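Local coordinates for glutaredoxin 2 (Salmonella enterica subsp. enterica serovar Typhimurium, PDB 3IR4), which binds glutathione and, as a glutaredoxin, probably catalyses glutathione-dependent thiol-disulfide exchange, at residues R44-K56 and Y61-D73. Numbering follows the deposited sequence. Where two conformers were deposited one is given.
Sequences RMIGQKMVPILQK and YLPESMDIVHYVD. With GSH (glutathione), chain B; SO4 (sulfate ion), chain D.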
loop_
_atom_site.group_PDB
_atom_site.type_symbol
_atom_site.label_atom_id
_atom_site.label_comp_id
_atom_site.label_asym_id
_atom_site.label_seq_id
_atom_site.Cartn_x
_atom_site.Cartn_y
_atom_site.Cartn_z
ATOM N N ARG A 44 -4.315 6.312 -21.911
ATOM C CA ARG A 44 -3.655 5.865 -23.143
ATOM C C ARG A 44 -3.272 4.384 -22.984
ATOM O O ARG A 44 -3.468 3.558 -23.888
ATOM C CB ARG A 44 -2.424 6.720 -23.438
ATOM C CG ARG A 44 -1.937 6.637 -24.865
ATOM C CD ARG A 44 -0.785 7.601 -25.118
ATOM N NE ARG A 44 -1.072 8.913 -24.542
ATOM C CZ ARG A 44 -0.411 9.469 -23.529
ATOM N NH1 ARG A 44 -0.793 10.660 -23.092
ATOM N NH2 ARG A 44 0.637 8.867 -22.979
HETATM N N MSE A 45 -2.757 4.045 -21.807
HETATM C CA MSE A 45 -2.292 2.679 -21.550
HETATM C C MSE A 45 -3.400 1.636 -21.559
HETATM O O MSE A 45 -3.394 0.716 -22.395
HETATM C CB MSE A 45 -1.551 2.626 -20.210
HETATM C CG MSE A 45 -0.348 3.525 -20.196
HETATM SE SE MSE A 45 0.483 3.647 -18.468
HETATM C CE MSE A 45 1.885 4.834 -18.993
ATOM N N ILE A 46 -4.369 1.831 -20.670
ATOM C CA ILE A 46 -5.416 0.837 -20.364
ATOM C C ILE A 46 -6.855 1.289 -20.575
ATOM O O ILE A 46 -7.781 0.526 -20.334
ATOM C CB ILE A 46 -5.250 0.265 -18.913
ATOM C CG1 ILE A 46 -5.467 1.352 -17.863
ATOM C CG2 ILE A 46 -3.852 -0.356 -18.750
ATOM C CD1 ILE A 46 -5.636 0.841 -16.437
ATOM N N GLY A 47 -7.062 2.524 -21.017
ATOM C CA GLY A 47 -8.410 2.983 -21.313
ATOM C C GLY A 47 -9.179 3.555 -20.154
ATOM O O GLY A 47 -10.346 3.890 -20.320
ATOM N N GLN A 48 -8.551 3.662 -18.992
ATOM C CA GLN A 48 -9.153 4.255 -17.816
ATOM C C GLN A 48 -8.065 4.812 -16.900
ATOM O O GLN A 48 -6.892 4.438 -17.021
ATOM C CB GLN A 48 -10.003 3.265 -17.019
ATOM C CG GLN A 48 -9.235 2.086 -16.411
ATOM C CD GLN A 48 -10.091 1.297 -15.435
ATOM O OE1 GLN A 48 -10.779 1.872 -14.585
ATOM N NE2 GLN A 48 -10.065 -0.009 -15.560
ATOM N N LYS A 49 -8.459 5.688 -15.969
ATOM C CA LYS A 49 -7.540 6.253 -14.999
ATOM C C LYS A 49 -7.526 5.363 -13.774
ATOM O O LYS A 49 -8.401 5.454 -12.917
ATOM C CB LYS A 49 -7.992 7.670 -14.640
ATOM C CG LYS A 49 -7.077 8.369 -13.648
ATOM C CD LYS A 49 -7.586 9.755 -13.295
ATOM C CE LYS A 49 -6.670 10.541 -12.348
ATOM N NZ LYS A 49 -6.553 9.918 -11.004
HETATM N N MSE A 50 -6.548 4.468 -13.726
HETATM C CA MSE A 50 -6.379 3.551 -12.598
HETATM C C MSE A 50 -4.937 3.131 -12.542
HETATM O O MSE A 50 -4.311 2.954 -13.587
HETATM C CB MSE A 50 -7.295 2.322 -12.739
HETATM C CG MSE A 50 -7.307 1.412 -11.516
HETATM SE SE MSE A 50 -8.569 -0.045 -11.613
HETATM C CE MSE A 50 -7.700 -1.079 -12.984
ATOM N N VAL A 51 -4.428 3.003 -11.312
ATOM C CA VAL A 51 -3.080 2.500 -11.056
ATOM C C VAL A 51 -3.232 1.438 -9.952
ATOM O O VAL A 51 -4.174 1.493 -9.167
ATOM C CB VAL A 51 -2.100 3.603 -10.672
ATOM C CG1 VAL A 51 -1.810 4.496 -11.869
ATOM C CG2 VAL A 51 -2.591 4.380 -9.439
ATOM N N PRO A 52 -2.311 0.468 -9.868
ATOM C CA PRO A 52 -1.077 0.328 -10.645
ATOM C C PRO A 52 -1.282 -0.222 -12.055
ATOM O O PRO A 52 -2.249 -0.941 -12.318
ATOM C CB PRO A 52 -0.289 -0.724 -9.853
ATOM C CG PRO A 52 -1.345 -1.537 -9.158
ATOM C CD PRO A 52 -2.402 -0.522 -8.775
ATOM N N ILE A 53 -0.327 0.117 -12.923
ATOM C CA ILE A 53 -0.245 -0.467 -14.253
ATOM C C ILE A 53 1.175 -0.957 -14.443
ATOM O O ILE A 53 2.119 -0.216 -14.280
ATOM C CB ILE A 53 -0.563 0.555 -15.372
ATOM C CG1 ILE A 53 -1.957 1.135 -15.192
ATOM C CG2 ILE A 53 -0.399 -0.109 -16.750
ATOM C CD1 ILE A 53 -2.229 2.412 -16.025
ATOM N N LEU A 54 1.323 -2.219 -14.804
ATOM C CA LEU A 54 2.599 -2.762 -15.200
ATOM C C LEU A 54 2.751 -2.742 -16.697
ATOM O O LEU A 54 1.835 -3.133 -17.415
ATOM C CB LEU A 54 2.657 -4.242 -14.789
ATOM C CG LEU A 54 3.926 -5.017 -15.198
ATOM C CD1 LEU A 54 5.157 -4.498 -14.471
ATOM C CD2 LEU A 54 3.739 -6.518 -14.975
ATOM N N GLN A 55 3.905 -2.285 -17.185
ATOM C CA GLN A 55 4.258 -2.454 -18.573
ATOM C C GLN A 55 5.212 -3.650 -18.624
ATOM O O GLN A 55 6.265 -3.631 -17.990
ATOM C CB GLN A 55 4.895 -1.197 -19.160
ATOM C CG GLN A 55 5.126 -1.305 -20.658
ATOM C CD GLN A 55 5.406 0.034 -21.341
ATOM O OE1 GLN A 55 5.882 0.980 -20.721
ATOM N NE2 GLN A 55 5.111 0.108 -22.639
ATOM N N LYS A 56 4.796 -4.682 -19.349
ATOM C CA LYS A 56 5.542 -5.914 -19.519
ATOM C C LYS A 56 6.699 -5.721 -20.503
ATOM O O LYS A 56 6.776 -4.735 -21.221
ATOM C CB LYS A 56 4.615 -7.030 -20.043
ATOM C CG LYS A 56 3.507 -7.449 -19.093
ATOM C CD LYS A 56 2.700 -8.634 -19.643
ATOM C CE LYS A 56 1.696 -9.182 -18.626
ATOM N NZ LYS A 56 0.870 -10.283 -19.215
ATOM N N TYR A 61 0.386 -3.664 -21.456
ATOM C CA TYR A 61 0.089 -3.214 -20.127
ATOM C C TYR A 61 -0.819 -4.171 -19.377
ATOM O O TYR A 61 -1.713 -4.786 -19.963
ATOM C CB TYR A 61 -0.573 -1.842 -20.202
ATOM C CG TYR A 61 0.283 -0.779 -20.857
ATOM C CD1 TYR A 61 0.037 -0.330 -22.152
ATOM C CD2 TYR A 61 1.343 -0.228 -20.162
ATOM C CE1 TYR A 61 0.824 0.632 -22.729
ATOM C CE2 TYR A 61 2.132 0.735 -20.733
ATOM C CZ TYR A 61 1.875 1.164 -22.020
ATOM O OH TYR A 61 2.624 2.144 -22.611
ATOM N N LEU A 62 -0.601 -4.274 -18.082
ATOM C CA LEU A 62 -1.381 -5.130 -17.210
ATOM C C LEU A 62 -1.801 -4.347 -15.969
ATOM O O LEU A 62 -0.950 -3.994 -15.155
ATOM C CB LEU A 62 -0.537 -6.337 -16.775
ATOM C CG LEU A 62 -1.174 -7.361 -15.833
ATOM C CD1 LEU A 62 -2.318 -8.104 -16.469
ATOM C CD2 LEU A 62 -0.138 -8.377 -15.304
ATOM N N PRO A 63 -3.095 -4.085 -15.816
ATOM C CA PRO A 63 -3.593 -3.481 -14.589
ATOM C C PRO A 63 -3.966 -4.587 -13.584
ATOM O O PRO A 63 -3.852 -5.776 -13.881
ATOM C CB PRO A 63 -4.838 -2.746 -15.072
ATOM C CG PRO A 63 -5.348 -3.640 -16.141
ATOM C CD PRO A 63 -4.174 -4.286 -16.789
ATOM N N GLU A 64 -4.444 -4.149 -12.423
ATOM C CA GLU A 64 -4.926 -4.950 -11.290
ATOM C C GLU A 64 -3.787 -5.471 -10.429
ATOM O O GLU A 64 -3.056 -6.383 -10.829
ATOM C CB GLU A 64 -5.856 -6.104 -11.696
ATOM C CG GLU A 64 -7.112 -5.646 -12.404
ATOM C CD GLU A 64 -8.079 -4.898 -11.510
ATOM O OE1 GLU A 64 -7.963 -4.976 -10.258
ATOM O OE2 GLU A 64 -8.996 -4.268 -12.102
ATOM N N SER A 65 -3.674 -4.884 -9.253
ATOM C CA SER A 65 -2.611 -5.238 -8.332
ATOM C C SER A 65 -2.347 -6.725 -8.169
ATOM O O SER A 65 -1.203 -7.150 -8.273
ATOM C CB SER A 65 -2.845 -4.600 -6.960
ATOM O OG SER A 65 -4.053 -5.015 -6.401
HETATM N N MSE A 66 -3.383 -7.511 -7.940
HETATM C CA MSE A 66 -3.127 -8.937 -7.667
HETATM C C MSE A 66 -2.731 -9.686 -8.932
HETATM O O MSE A 66 -1.998 -10.674 -8.856
HETATM C CB MSE A 66 -4.302 -9.574 -6.954
HETATM C CG MSE A 66 -4.608 -8.994 -5.587
HETATM SE SE MSE A 66 -3.077 -8.796 -4.399
HETATM C CE MSE A 66 -2.567 -10.639 -4.267
ATOM N N ASP A 67 -3.237 -9.253 -10.092
ATOM C CA ASP A 67 -2.798 -9.858 -11.348
ATOM C C ASP A 67 -1.324 -9.559 -11.594
ATOM O O ASP A 67 -0.596 -10.421 -12.067
ATOM C CB ASP A 67 -3.646 -9.411 -12.516
ATOM C CG ASP A 67 -5.071 -9.916 -12.432
ATOM O OD1 ASP A 67 -5.391 -10.791 -11.589
ATOM O OD2 ASP A 67 -5.917 -9.422 -13.186
ATOM N N ILE A 68 -0.890 -8.339 -11.302
ATOM C CA ILE A 68 0.506 -7.975 -11.412
ATOM C C ILE A 68 1.325 -8.832 -10.441
ATOM O O ILE A 68 2.362 -9.360 -10.803
ATOM C CB ILE A 68 0.692 -6.472 -11.133
ATOM C CG1 ILE A 68 -0.019 -5.642 -12.197
ATOM C CG2 ILE A 68 2.169 -6.110 -11.018
ATOM C CD1 ILE A 68 -0.142 -4.181 -11.830
ATOM N N VAL A 69 0.898 -8.915 -9.185
ATOM C CA VAL A 69 1.596 -9.690 -8.174
ATOM C C VAL A 69 1.856 -11.107 -8.671
ATOM O O VAL A 69 2.963 -11.597 -8.617
ATOM C CB VAL A 69 0.806 -9.686 -6.840
ATOM C CG1 VAL A 69 1.290 -10.787 -5.882
ATOM C CG2 VAL A 69 0.903 -8.295 -6.160
ATOM N N HIS A 70 0.795 -11.767 -9.115
ATOM C CA HIS A 70 0.954 -13.165 -9.546
ATOM C C HIS A 70 1.758 -13.320 -10.830
ATOM O O HIS A 70 2.560 -14.232 -10.932
ATOM C CB HIS A 70 -0.375 -13.853 -9.623
ATOM C CG HIS A 70 -0.996 -14.066 -8.282
ATOM N ND1 HIS A 70 -2.198 -13.505 -7.921
ATOM C CD2 HIS A 70 -0.571 -14.775 -7.202
ATOM C CE1 HIS A 70 -2.486 -13.861 -6.681
ATOM N NE2 HIS A 70 -1.510 -14.627 -6.218
ATOM N N TYR A 71 1.561 -12.443 -11.811
ATOM C CA TYR A 71 2.346 -12.502 -13.033
ATOM C C TYR A 71 3.839 -12.421 -12.710
ATOM O O TYR A 71 4.659 -13.241 -13.140
ATOM C CB TYR A 71 1.929 -11.358 -13.958
ATOM C CG TYR A 71 2.832 -11.216 -15.169
ATOM C CD1 TYR A 71 2.746 -12.094 -16.242
ATOM C CD2 TYR A 71 3.800 -10.229 -15.217
ATOM C CE1 TYR A 71 3.596 -11.969 -17.351
ATOM C CE2 TYR A 71 4.648 -10.089 -16.311
ATOM C CZ TYR A 71 4.555 -10.964 -17.377
ATOM O OH TYR A 71 5.388 -10.829 -18.477
ATOM N N VAL A 72 4.209 -11.406 -11.937
ATOM C CA VAL A 72 5.610 -11.196 -11.615
ATOM C C VAL A 72 6.158 -12.327 -10.731
ATOM O O VAL A 72 7.247 -12.773 -10.950
ATOM C CB VAL A 72 5.822 -9.806 -10.981
ATOM C CG1 VAL A 72 7.281 -9.577 -10.549
ATOM C CG2 VAL A 72 5.389 -8.707 -11.948
ATOM N N ASP A 73 5.397 -12.806 -9.759
ATOM C CA ASP A 73 5.856 -13.898 -8.913
ATOM C C ASP A 73 6.060 -15.177 -9.739
ATOM O O ASP A 73 6.919 -15.994 -9.418
ATOM C CB ASP A 73 4.847 -14.177 -7.800
ATOM C CG ASP A 73 5.415 -15.030 -6.674
ATOM O OD1 ASP A 73 6.625 -14.916 -6.387
ATOM O OD2 ASP A 73 4.623 -15.802 -6.079
HETATM N N1 GSH B . -8.668 -3.171 -8.293
HETATM C CA1 GSH B . -7.534 -2.254 -8.469
HETATM C C1 GSH B . -6.247 -2.978 -8.179
HETATM O O11 GSH B . -6.306 -3.964 -7.395
HETATM O O12 GSH B . -5.196 -2.564 -8.704
HETATM C CB1 GSH B . -7.726 -1.066 -7.536
HETATM C CG1 GSH B . -6.738 0.054 -7.858
HETATM C CD1 GSH B . -7.100 1.396 -7.258
HETATM O OE1 GSH B . -8.165 1.503 -6.441
HETATM N N2 GSH B . -6.326 2.425 -7.494
HETATM C CA2 GSH B . -6.646 3.805 -7.143
HETATM C C2 GSH B . -6.944 4.593 -8.376
HETATM O O2 GSH B . -6.253 4.346 -9.486
HETATM C CB2 GSH B . -5.492 4.462 -6.350
HETATM S SG2 GSH B . -5.139 3.742 -4.712
HETATM N N3 GSH B . -7.842 5.543 -8.322
HETATM C CA3 GSH B . -8.384 6.153 -9.511
HETATM C C3 GSH B . -8.038 7.593 -9.511
HETATM O O31 GSH B . -7.148 8.007 -8.704
HETATM O O32 GSH B . -8.640 8.344 -10.320
HETATM S S SO4 D . 3.781 -12.430 -21.338
HETATM O O1 SO4 D . 4.918 -12.620 -20.430
HETATM O O2 SO4 D . 2.485 -12.388 -20.622
HETATM O O3 SO4 D . 3.970 -11.207 -22.102
HETATM O O4 SO4 D . 3.804 -13.535 -22.309
HETATM O O HOH W 1 -4.759 -1.526 -11.318
HETATM O O HOH W 2 4.660 3.415 -21.297
#
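A single water ties P52 to E64: it donates to P52 O (2.8 Å) and to O12 of glutathione's γ-glutamyl carboxylate, and accepts from E64 N. S65 N reaches the same O12 at 2.8 Å, so the N-terminal end of helix 65-74 probably steadies the carboxylate's charge. The cis peptide before P52, a hallmark of the thioredoxin fold, leaves V51 N and O pairing with the ligand backbone. E64 OE1 takes the ligand's amino N1, while selenomethionine M50, bent at chi3 (69°), brings CE against P63 CB and E64 OE2. L54 and L62 form an antiparallel hydrogen-bonded pair, L62 N to L54 O being 2.8 Å and in the carbonyl plane. K56 and Y71 each have two conformers; in one, K56 CE lies 3.6 Å from the Y71 ring centroid with NZ in a cation-pi contact, and NZ and Y71 OH each hydrogen-bond a sulfate, probably from the crystallisation liquor. In one conformer of selenomethionine M45, CB covers a face of the Y61 ring and SE lies oblique in a Met-aromatic contact. L54 CB packs on I68 CG1, seating helix 65-74 on the hairpin; strand 5-8 continues the sheet beyond strand 53-55, and helix 40-46 covers the Y61 side.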